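Local coordinates for acetyl xylan esterase (Metagenome, PDB 6XYC), which hydrolyses both acetyl and feruloyl esters on complex natural xylans, as a bifunctional carbohydrate esterase of the alpha/beta-hydrolase fold from gut microbiota, at residues T13-A18 against I98-S103; G123-A128 against I209-F214; N213-D218 against K242-N247. All coordinates share one frame; numbering follows the deposited sequence.

How the contacts relate
Contact 2 is the buried one: all its touching residues are buried, close to the inhibitor pocket, and a histidine N-H to a main-chain carbonyl carries it. Contacts 1 and 3 are only partly buried, lie on opposite sides of the chain's centre, and rest on carbon groups packed against a helix tyrosine, with no direct hydrogen bond across either; contact 1 adds a water bridge. Contacts 2 and 3 share N213 and F214 in the loop between helix 203-208 and strand 222-227, and touch through I212 and V244. Contact 1 stands apart, its nearest atoms about 7 Å from contact 2, joining N-terminal strand 8-16 to helix 89-103.

Contact 1 of 3, residues T13-A18 against I98-S103; sequences TNVNYA and IRYVRS
In this alpha/beta-hydrolase, the end of N-terminal strand 8-16 and the turn after it, residues V15 to Y17, close over Y100 on helix 89-103. The phenol of Y100, turned anti to its main-chain nitrogen (chi1 178°), reaches along the strand. Y17 CA lies over one ring face, 4.1 Å from the centroid, in a CH-pi contact, while Y17 CB meets Y100 CB at 3.7 Å. At the far end, V15 CG1 comes within 3.1 Å of Y100 OH, a tight approach, and the two side chains cross at about a right angle. A water donates to N16 O (2.8 Å) and lies 3.3 Å from Y100 OH, which also hydrogen-bonds Y108 OH. An Asx turn shapes the strand's exit: N16 OD1 accepts from A18 N at 3.0 Å. Y17 turns its own ring away, and its OH hydrogen-bonds N78 O. A leucine at Y100 would probably leave Y108 and the water without their hydroxyl partner and strip Y17 CA of its aromatic cover. With no direct hydrogen bond across, the contact pairs apolar grip along the ring with water-mediated polarity at its tip.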
loop_
_atom_site.group_PDB
_atom_site.type_symbol
_atom_site.label_atom_id
_atom_site.label_comp_id
_atom_site.label_asym_id
_atom_site.label_seq_id
_atom_site.Cartn_x
_atom_site.Cartn_y
_atom_site.Cartn_z
ATOM N N THR A 13 -8.845 -5.279 -17.216
ATOM C CA THR A 13 -8.900 -3.925 -16.684
ATOM C C THR A 13 -10.310 -3.581 -16.223
ATOM O O THR A 13 -11.303 -4.074 -16.768
ATOM C CB THR A 13 -8.412 -2.890 -17.710
ATOM O OG1 THR A 13 -9.115 -3.042 -18.948
ATOM C CG2 THR A 13 -6.915 -3.051 -17.942
ATOM N N ASN A 14 -10.375 -2.745 -15.184
ATOM C CA ASN A 14 -11.641 -2.261 -14.632
ATOM C C ASN A 14 -12.529 -3.418 -14.174
ATOM O O ASN A 14 -13.702 -3.527 -14.541
ATOM C CB ASN A 14 -12.351 -1.363 -15.642
ATOM C CG ASN A 14 -11.669 -0.015 -15.779
ATOM O OD1 ASN A 14 -11.499 0.702 -14.796
ATOM N ND2 ASN A 14 -11.255 0.325 -16.993
ATOM N N VAL A 15 -11.943 -4.282 -13.353
ATOM C CA VAL A 15 -12.662 -5.335 -12.651
ATOM C C VAL A 15 -13.073 -4.779 -11.296
ATOM O O VAL A 15 -12.224 -4.336 -10.515
ATOM C CB VAL A 15 -11.785 -6.585 -12.497
ATOM C CG1 VAL A 15 -12.496 -7.631 -11.676
ATOM C CG2 VAL A 15 -11.385 -7.119 -13.871
ATOM N N ASN A 16 -14.372 -4.767 -11.023
ATOM C CA ASN A 16 -14.860 -4.281 -9.741
ATOM C C ASN A 16 -14.640 -5.353 -8.680
ATOM O O ASN A 16 -14.998 -6.518 -8.881
ATOM C CB ASN A 16 -16.339 -3.911 -9.829
ATOM C CG ASN A 16 -16.837 -3.225 -8.572
ATOM O OD1 ASN A 16 -17.231 -3.884 -7.609
ATOM N ND2 ASN A 16 -16.810 -1.893 -8.569
ATOM N N TYR A 17 -14.039 -4.962 -7.554
ATOM C CA TYR A 17 -13.729 -5.904 -6.488
ATOM C C TYR A 17 -14.682 -5.805 -5.305
ATOM O O TYR A 17 -14.566 -6.607 -4.371
ATOM C CB TYR A 17 -12.275 -5.716 -6.014
ATOM C CG TYR A 17 -11.936 -4.362 -5.411
ATOM C CD1 TYR A 17 -12.350 -4.025 -4.130
ATOM C CD2 TYR A 17 -11.169 -3.439 -6.117
ATOM C CE1 TYR A 17 -12.033 -2.803 -3.575
ATOM C CE2 TYR A 17 -10.848 -2.213 -5.569
ATOM C CZ TYR A 17 -11.279 -1.904 -4.299
ATOM O OH TYR A 17 -10.966 -0.682 -3.745
ATOM N N ALA A 18 -15.619 -4.856 -5.316
ATOM C CA ALA A 18 -16.547 -4.663 -4.210
ATOM C C ALA A 18 -17.983 -5.024 -4.571
ATOM O O ALA A 18 -18.904 -4.697 -3.812
ATOM C CB ALA A 18 -16.495 -3.215 -3.721
ATOM N N ILE A 98 -7.864 -7.113 -1.565
ATOM C CA ILE A 98 -7.071 -8.289 -1.220
ATOM C C ILE A 98 -7.956 -9.529 -1.174
ATOM O O ILE A 98 -7.606 -10.589 -1.709
ATOM C CB ILE A 98 -6.351 -8.073 0.123
ATOM C CG1 ILE A 98 -5.278 -6.991 0.002
ATOM C CG2 ILE A 98 -5.741 -9.379 0.597
ATOM C CD1 ILE A 98 -4.844 -6.423 1.328
ATOM N N ARG A 99 -9.107 -9.424 -0.508
ATOM C CA ARG A 99 -10.020 -10.562 -0.417
ATOM C C ARG A 99 -10.495 -10.996 -1.798
ATOM O O ARG A 99 -10.636 -12.196 -2.070
ATOM C CB ARG A 99 -11.214 -10.196 0.463
ATOM C CG ARG A 99 -10.879 -9.958 1.929
ATOM C CD ARG A 99 -12.136 -9.969 2.790
ATOM N NE ARG A 99 -13.081 -8.910 2.434
ATOM C CZ ARG A 99 -13.091 -7.699 2.980
ATOM N NH1 ARG A 99 -12.203 -7.379 3.911
ATOM N NH2 ARG A 99 -13.990 -6.804 2.594
ATOM N N TYR A 100 -10.756 -10.032 -2.682
ATOM C CA TYR A 100 -11.201 -10.366 -4.029
ATOM C C TYR A 100 -10.132 -11.145 -4.780
ATOM O O TYR A 100 -10.429 -12.138 -5.455
ATOM C CB TYR A 100 -11.563 -9.097 -4.796
ATOM C CG TYR A 100 -11.986 -9.384 -6.214
ATOM C CD1 TYR A 100 -11.054 -9.467 -7.239
ATOM C CD2 TYR A 100 -13.317 -9.595 -6.521
ATOM C CE1 TYR A 100 -11.440 -9.739 -8.533
ATOM C CE2 TYR A 100 -13.713 -9.870 -7.807
ATOM C CZ TYR A 100 -12.773 -9.940 -8.813
ATOM O OH TYR A 100 -13.170 -10.207 -10.100
ATOM N N VAL A 101 -8.879 -10.699 -4.683
ATOM C CA VAL A 101 -7.793 -11.349 -5.408
ATOM C C VAL A 101 -7.552 -12.750 -4.857
ATOM O O VAL A 101 -7.437 -13.721 -5.613
ATOM C CB VAL A 101 -6.519 -10.488 -5.340
ATOM C CG1 VAL A 101 -5.343 -11.241 -5.918
ATOM C CG2 VAL A 101 -6.728 -9.168 -6.074
ATOM N N ARG A 102 -7.474 -12.877 -3.528
ATOM C CA ARG A 102 -7.234 -14.186 -2.926
ATOM C C ARG A 102 -8.355 -15.155 -3.272
ATOM O O ARG A 102 -8.105 -16.301 -3.663
ATOM C CB ARG A 102 -7.091 -14.054 -1.409
ATOM C CG ARG A 102 -6.908 -15.384 -0.691
ATOM C CD ARG A 102 -6.408 -15.206 0.735
ATOM N NE ARG A 102 -4.971 -14.962 0.793
ATOM C CZ ARG A 102 -4.421 -13.834 1.225
ATOM N NH1 ARG A 102 -5.186 -12.837 1.646
ATOM N NH2 ARG A 102 -3.102 -13.700 1.239
ATOM N N SER A 103 -9.607 -14.707 -3.139
ATOM C CA SER A 103 -10.736 -15.593 -3.399
ATOM C C SER A 103 -10.785 -16.012 -4.864
ATOM O O SER A 103 -11.079 -17.173 -5.172
ATOM C CB SER A 103 -12.046 -14.913 -2.995
ATOM O OG SER A 103 -13.167 -15.729 -3.287
HETATM O O HOH W 1 -15.891 -8.522 -10.683
#

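Contact 2 of 3, residues G123-A128 against I209-F214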
loop_
_atom_site.group_PDB
_atom_site.type_symbol
_atom_site.label_atom_id
_atom_site.label_comp_id
_atom_site.label_asym_id
_atom_site.label_seq_id
_atom_site.Cartn_x
_atom_site.Cartn_y
_atom_site.Cartn_z
ATOM N N GLY A 123 -0.043 5.467 -1.161
ATOM C CA GLY A 123 -0.160 4.042 -1.433
ATOM C C GLY A 123 0.811 3.208 -0.621
ATOM O O GLY A 123 0.520 2.057 -0.284
ATOM N N GLY A 124 1.981 3.765 -0.308
ATOM C CA GLY A 124 2.878 3.109 0.629
ATOM C C GLY A 124 2.332 3.107 2.039
ATOM O O GLY A 124 2.542 2.149 2.791
ATOM N N HIS A 125 1.628 4.177 2.417
ATOM C CA HIS A 125 0.928 4.219 3.697
ATOM C C HIS A 125 -0.111 3.107 3.793
ATOM O O HIS A 125 -0.175 2.384 4.794
ATOM C CB HIS A 125 0.278 5.593 3.860
ATOM C CG HIS A 125 -0.824 5.639 4.869
ATOM N ND1 HIS A 125 -2.141 5.390 4.547
ATOM C CD2 HIS A 125 -0.808 5.943 6.188
ATOM C CE1 HIS A 125 -2.887 5.522 5.630
ATOM N NE2 HIS A 125 -2.102 5.853 6.640
ATOM N N LEU A 126 -0.930 2.947 2.748
ATOM C CA LEU A 126 -1.956 1.910 2.772
ATOM C C LEU A 126 -1.336 0.518 2.755
ATOM O O LEU A 126 -1.828 -0.395 3.427
ATOM C CB LEU A 126 -2.908 2.107 1.589
ATOM C CG LEU A 126 -3.737 3.391 1.677
ATOM C CD1 LEU A 126 -4.471 3.705 0.403
ATOM C CD2 LEU A 126 -4.715 3.300 2.864
ATOM N N SER A 127 -0.251 0.339 2.001
ATOM C CA SER A 127 0.443 -0.944 1.983
ATOM C C SER A 127 0.995 -1.283 3.363
ATOM O O SER A 127 0.813 -2.397 3.866
ATOM C CB SER A 127 1.570 -0.908 0.945
ATOM O OG SER A 127 1.042 -0.802 -0.363
ATOM N N ALA A 128 1.678 -0.326 3.996
ATOM C CA ALA A 128 2.179 -0.549 5.348
ATOM C C ALA A 128 1.035 -0.801 6.318
ATOM O O ALA A 128 1.160 -1.624 7.236
ATOM C CB ALA A 128 3.016 0.645 5.806
ATOM N N ILE A 209 -4.612 6.579 11.953
ATOM C CA ILE A 209 -4.207 6.627 10.552
ATOM C C ILE A 209 -2.717 6.368 10.375
ATOM O O ILE A 209 -2.220 6.397 9.243
ATOM C CB ILE A 209 -4.576 7.970 9.886
ATOM C CG1 ILE A 209 -3.846 9.140 10.549
ATOM C CG2 ILE A 209 -6.089 8.174 9.912
ATOM C CD1 ILE A 209 -3.941 10.432 9.781
ATOM N N SER A 210 -1.985 6.127 11.463
ATOM C CA SER A 210 -0.532 6.016 11.396
ATOM C C SER A 210 -0.114 4.579 11.677
ATOM O O SER A 210 -0.085 4.154 12.845
ATOM C CB SER A 210 0.126 6.978 12.390
ATOM O OG SER A 210 -0.241 8.318 12.111
ATOM N N PRO A 211 0.233 3.796 10.650
ATOM C CA PRO A 211 0.531 2.368 10.880
ATOM C C PRO A 211 1.767 2.133 11.735
ATOM O O PRO A 211 1.943 1.021 12.251
ATOM C CB PRO A 211 0.716 1.807 9.460
ATOM C CG PRO A 211 1.127 2.993 8.630
ATOM C CD PRO A 211 0.459 4.200 9.250
ATOM N N ILE A 212 2.624 3.142 11.909
ATOM C CA ILE A 212 3.796 3.002 12.761
ATOM C C ILE A 212 3.393 2.583 14.167
ATOM O O ILE A 212 4.183 1.963 14.892
ATOM C CB ILE A 212 4.591 4.334 12.769
ATOM C CG1 ILE A 212 5.993 4.125 13.334
ATOM C CG2 ILE A 212 3.834 5.405 13.551
ATOM C CD1 ILE A 212 6.910 5.317 13.107
ATOM N N ASN A 213 2.158 2.881 14.564
ATOM C CA ASN A 213 1.732 2.614 15.928
ATOM C C ASN A 213 1.392 1.152 16.200
ATOM O O ASN A 213 1.230 0.785 17.368
ATOM C CB ASN A 213 0.499 3.454 16.274
ATOM C CG ASN A 213 0.811 4.925 16.408
ATOM O OD1 ASN A 213 0.174 5.761 15.772
ATOM N ND2 ASN A 213 1.793 5.254 17.243
ATOM N N PHE A 214 1.282 0.312 15.173
ATOM C CA PHE A 214 0.741 -1.031 15.333
ATOM C C PHE A 214 1.709 -2.115 14.885
ATOM O O PHE A 214 1.307 -3.273 14.736
ATOM C CB PHE A 214 -0.583 -1.090 14.582
ATOM C CG PHE A 214 -1.486 0.074 14.894
ATOM C CD1 PHE A 214 -2.158 0.129 16.104
ATOM C CD2 PHE A 214 -1.636 1.125 14.001
ATOM C CE1 PHE A 214 -2.982 1.193 16.405
ATOM C CE2 PHE A 214 -2.459 2.196 14.296
ATOM C CZ PHE A 214 -3.132 2.230 15.502
#
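The helical backbone of G123-A128 passes the short 3-10 turn at 211-213, with the CA atoms of A128 and P211 6.5 Å apart. One hydrogen bond spans the gap: H125 NE2 donates to I209 O at 2.7 Å, with an N-H...O angle of 156°. The oxygen lies in the plane of the imidazole, at its edge, and the donor is tilted 17° from the carbonyl plane. A chi1 of 161° sets the H125 ring anti to its main-chain nitrogen and brings NE2 to the loop. The bond fixes NE2 as a donor and ties the ring's rotation to the I209 carbonyl, two residues before P211. The proline then packs obliquely against the imidazole, P211 CD standing 3.7 Å from H125 CD2, the two side chains crossing at about a right angle. A turn further along the helix, A128 CB meets P211 CG at 4.1 Å. Within the helix, G123 O takes S127 OG at 2.9 Å as well as S127 N, the two reaching it from opposite faces of its carbonyl plane. G123 is the last glycine of a GxSxG pattern consistent with a nucleophile elbow centred on S121, a residue of the inhibitor pocket, and H125 joins the helix behind this probable elbow to the loop after helix 203-208. W50 and W87 meet the H125 ring from the surrounding loops. On the helix's other flank L126 and S127 touch I45 of strand 39-45, while beyond P211 the side chain of I212 packs on helix 236-248.

Contact 3 of 3, residues N213-D218 against K242-N247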
loop_
_atom_site.group_PDB
_atom_site.type_symbol
_atom_site.label_atom_id
_atom_site.label_comp_id
_atom_site.label_asym_id
_atom_site.label_seq_id
_atom_site.Cartn_x
_atom_site.Cartn_y
_atom_site.Cartn_z
ATOM N N ASN A 213 2.158 2.881 14.564
ATOM C CA ASN A 213 1.732 2.614 15.928
ATOM C C ASN A 213 1.392 1.152 16.200
ATOM O O ASN A 213 1.230 0.785 17.368
ATOM C CB ASN A 213 0.499 3.454 16.274
ATOM C CG ASN A 213 0.811 4.925 16.408
ATOM O OD1 ASN A 213 0.174 5.761 15.772
ATOM N ND2 ASN A 213 1.793 5.254 17.243
ATOM N N PHE A 214 1.282 0.312 15.173
ATOM C CA PHE A 214 0.741 -1.031 15.333
ATOM C C PHE A 214 1.709 -2.115 14.885
ATOM O O PHE A 214 1.307 -3.273 14.736
ATOM C CB PHE A 214 -0.583 -1.090 14.582
ATOM C CG PHE A 214 -1.486 0.074 14.894
ATOM C CD1 PHE A 214 -2.158 0.129 16.104
ATOM C CD2 PHE A 214 -1.636 1.125 14.001
ATOM C CE1 PHE A 214 -2.982 1.193 16.405
ATOM C CE2 PHE A 214 -2.459 2.196 14.296
ATOM C CZ PHE A 214 -3.132 2.230 15.502
ATOM N N VAL A 215 2.988 -1.778 14.734
ATOM C CA VAL A 215 3.996 -2.748 14.327
ATOM C C VAL A 215 4.186 -3.777 15.434
ATOM O O VAL A 215 4.306 -3.430 16.617
ATOM C CB VAL A 215 5.312 -2.031 14.000
ATOM C CG1 VAL A 215 6.346 -3.020 13.504
ATOM C CG2 VAL A 215 5.066 -0.938 12.973
ATOM N N ASP A 216 4.222 -5.052 15.052
ATOM C CA ASP A 216 4.385 -6.152 15.992
ATOM C C ASP A 216 5.425 -7.117 15.442
ATOM O O ASP A 216 5.633 -7.201 14.227
ATOM C CB ASP A 216 3.060 -6.888 16.228
ATOM C CG ASP A 216 3.195 -8.033 17.212
ATOM O OD1 ASP A 216 3.818 -9.055 16.855
ATOM O OD2 ASP A 216 2.680 -7.917 18.343
ATOM N N LYS A 217 6.074 -7.850 16.350
ATOM C CA LYS A 217 7.108 -8.803 15.954
ATOM C C LYS A 217 6.628 -9.757 14.867
ATOM O O LYS A 217 7.432 -10.227 14.054
ATOM C CB LYS A 217 7.573 -9.569 17.202
ATOM C CG LYS A 217 7.943 -11.018 16.985
ATOM C CD LYS A 217 8.071 -11.755 18.324
ATOM C CE LYS A 217 6.713 -12.166 18.876
ATOM N NZ LYS A 217 6.243 -13.457 18.307
ATOM N N ASP A 218 5.330 -10.037 14.822
ATOM C CA ASP A 218 4.791 -11.038 13.913
ATOM C C ASP A 218 4.387 -10.472 12.557
ATOM O O ASP A 218 3.826 -11.212 11.740
ATOM C CB ASP A 218 3.573 -11.731 14.538
ATOM C CG ASP A 218 3.940 -12.622 15.707
ATOM O OD1 ASP A 218 5.099 -13.081 15.775
ATOM O OD2 ASP A 218 3.065 -12.869 16.565
ATOM N N LYS A 242 11.506 2.329 10.345
ATOM C CA LYS A 242 12.555 1.331 10.523
ATOM C C LYS A 242 12.911 1.174 11.997
ATOM O O LYS A 242 13.069 0.051 12.491
ATOM C CB LYS A 242 13.788 1.729 9.706
ATOM C CG LYS A 242 15.064 1.011 10.070
ATOM C CD LYS A 242 15.050 -0.427 9.607
ATOM C CE LYS A 242 16.433 -1.036 9.739
ATOM N NZ LYS A 242 16.388 -2.516 9.940
ATOM N N ASN A 243 13.036 2.289 12.718
ATOM C CA ASN A 243 13.347 2.216 14.142
ATOM C C ASN A 243 12.282 1.434 14.900
ATOM O O ASN A 243 12.603 0.648 15.798
ATOM C CB ASN A 243 13.489 3.628 14.717
ATOM C CG ASN A 243 13.727 3.632 16.217
ATOM O OD1 ASN A 243 12.795 3.546 17.012
ATOM N ND2 ASN A 243 14.989 3.749 16.605
ATOM N N VAL A 244 11.011 1.631 14.548
ATOM C CA VAL A 244 9.926 0.930 15.227
ATOM C C VAL A 244 9.958 -0.561 14.902
ATOM O O VAL A 244 9.769 -1.402 15.791
ATOM C CB VAL A 244 8.574 1.575 14.858
ATOM C CG1 VAL A 244 7.430 0.676 15.285
ATOM C CG2 VAL A 244 8.464 2.969 15.484
ATOM N N TYR A 245 10.199 -0.920 13.637
ATOM C CA TYR A 245 10.332 -2.334 13.305
ATOM C C TYR A 245 11.503 -2.958 14.057
ATOM O O TYR A 245 11.382 -4.049 14.625
ATOM C CB TYR A 245 10.504 -2.513 11.797
ATOM C CG TYR A 245 9.199 -2.709 11.053
ATOM C CD1 TYR A 245 8.375 -1.630 10.783
ATOM C CD2 TYR A 245 8.793 -3.972 10.627
ATOM C CE1 TYR A 245 7.187 -1.788 10.104
ATOM C CE2 TYR A 245 7.594 -4.143 9.947
ATOM C CZ TYR A 245 6.800 -3.039 9.696
ATOM O OH TYR A 245 5.610 -3.179 9.023
ATOM N N ASP A 246 12.647 -2.269 14.074
ATOM C CA ASP A 246 13.813 -2.752 14.807
ATOM C C ASP A 246 13.476 -2.999 16.274
ATOM O O ASP A 246 13.768 -4.066 16.823
ATOM C CB ASP A 246 14.958 -1.745 14.681
ATOM C CG ASP A 246 15.615 -1.765 13.313
ATOM O OD1 ASP A 246 16.511 -0.928 13.074
ATOM O OD2 ASP A 246 15.252 -2.618 12.475
ATOM N N ASN A 247 12.839 -2.025 16.918
ATOM C CA ASN A 247 12.588 -2.117 18.352
ATOM C C ASN A 247 11.456 -3.079 18.682
ATOM O O ASN A 247 11.380 -3.559 19.818
ATOM C CB ASN A 247 12.269 -0.734 18.924
ATOM C CG ASN A 247 13.516 0.060 19.259
ATOM O OD1 ASN A 247 14.376 -0.399 20.010
ATOM N ND2 ASN A 247 13.620 1.260 18.706
#
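A methyl group of V215 sits almost squarely over the ring of Y245: CG1 lies 3.5 Å from the ring centroid, only 6° off the normal, a CH-pi contact at close range. The second branch, V215 CG2, drops to one side of the same ring and stands 3.7 Å from Y245 CE1. With chi1 at -177°, V215 CG1 is anti to the backbone nitrogen, and this turns both methyl groups to the helix. CG2 also touches CG1 of V244, the residue before Y245 on the helix, while V215 CB lies 3.7 Å from that same methyl; the two valines cross obliquely. V215 is thus the one residue of its segment that meets both V244 and Y245, its CB and CG2 against the valine and its two methyl groups against the ring. Y245 itself adopts a first torsion of -91°, away from the staggered values, which turns the face of its ring to V215. Helix 236-248 is the connecting helix of a beta-alpha-beta crossover between parallel strands 222-227 and 252-257, and the loop of V215 leads into the first of these strands. Y245 also touches A252 on the second strand, and both V215 and Y245 pack on V132. Past V215 the loop is polar and exposed. An Asx turn closes there, D218 N donating to D216 OD1 on its anti lone pair at 2.7 Å. Along the helix, K242 NZ pairs with D246 OD2 and also bonds the carbonyl oxygen of A252.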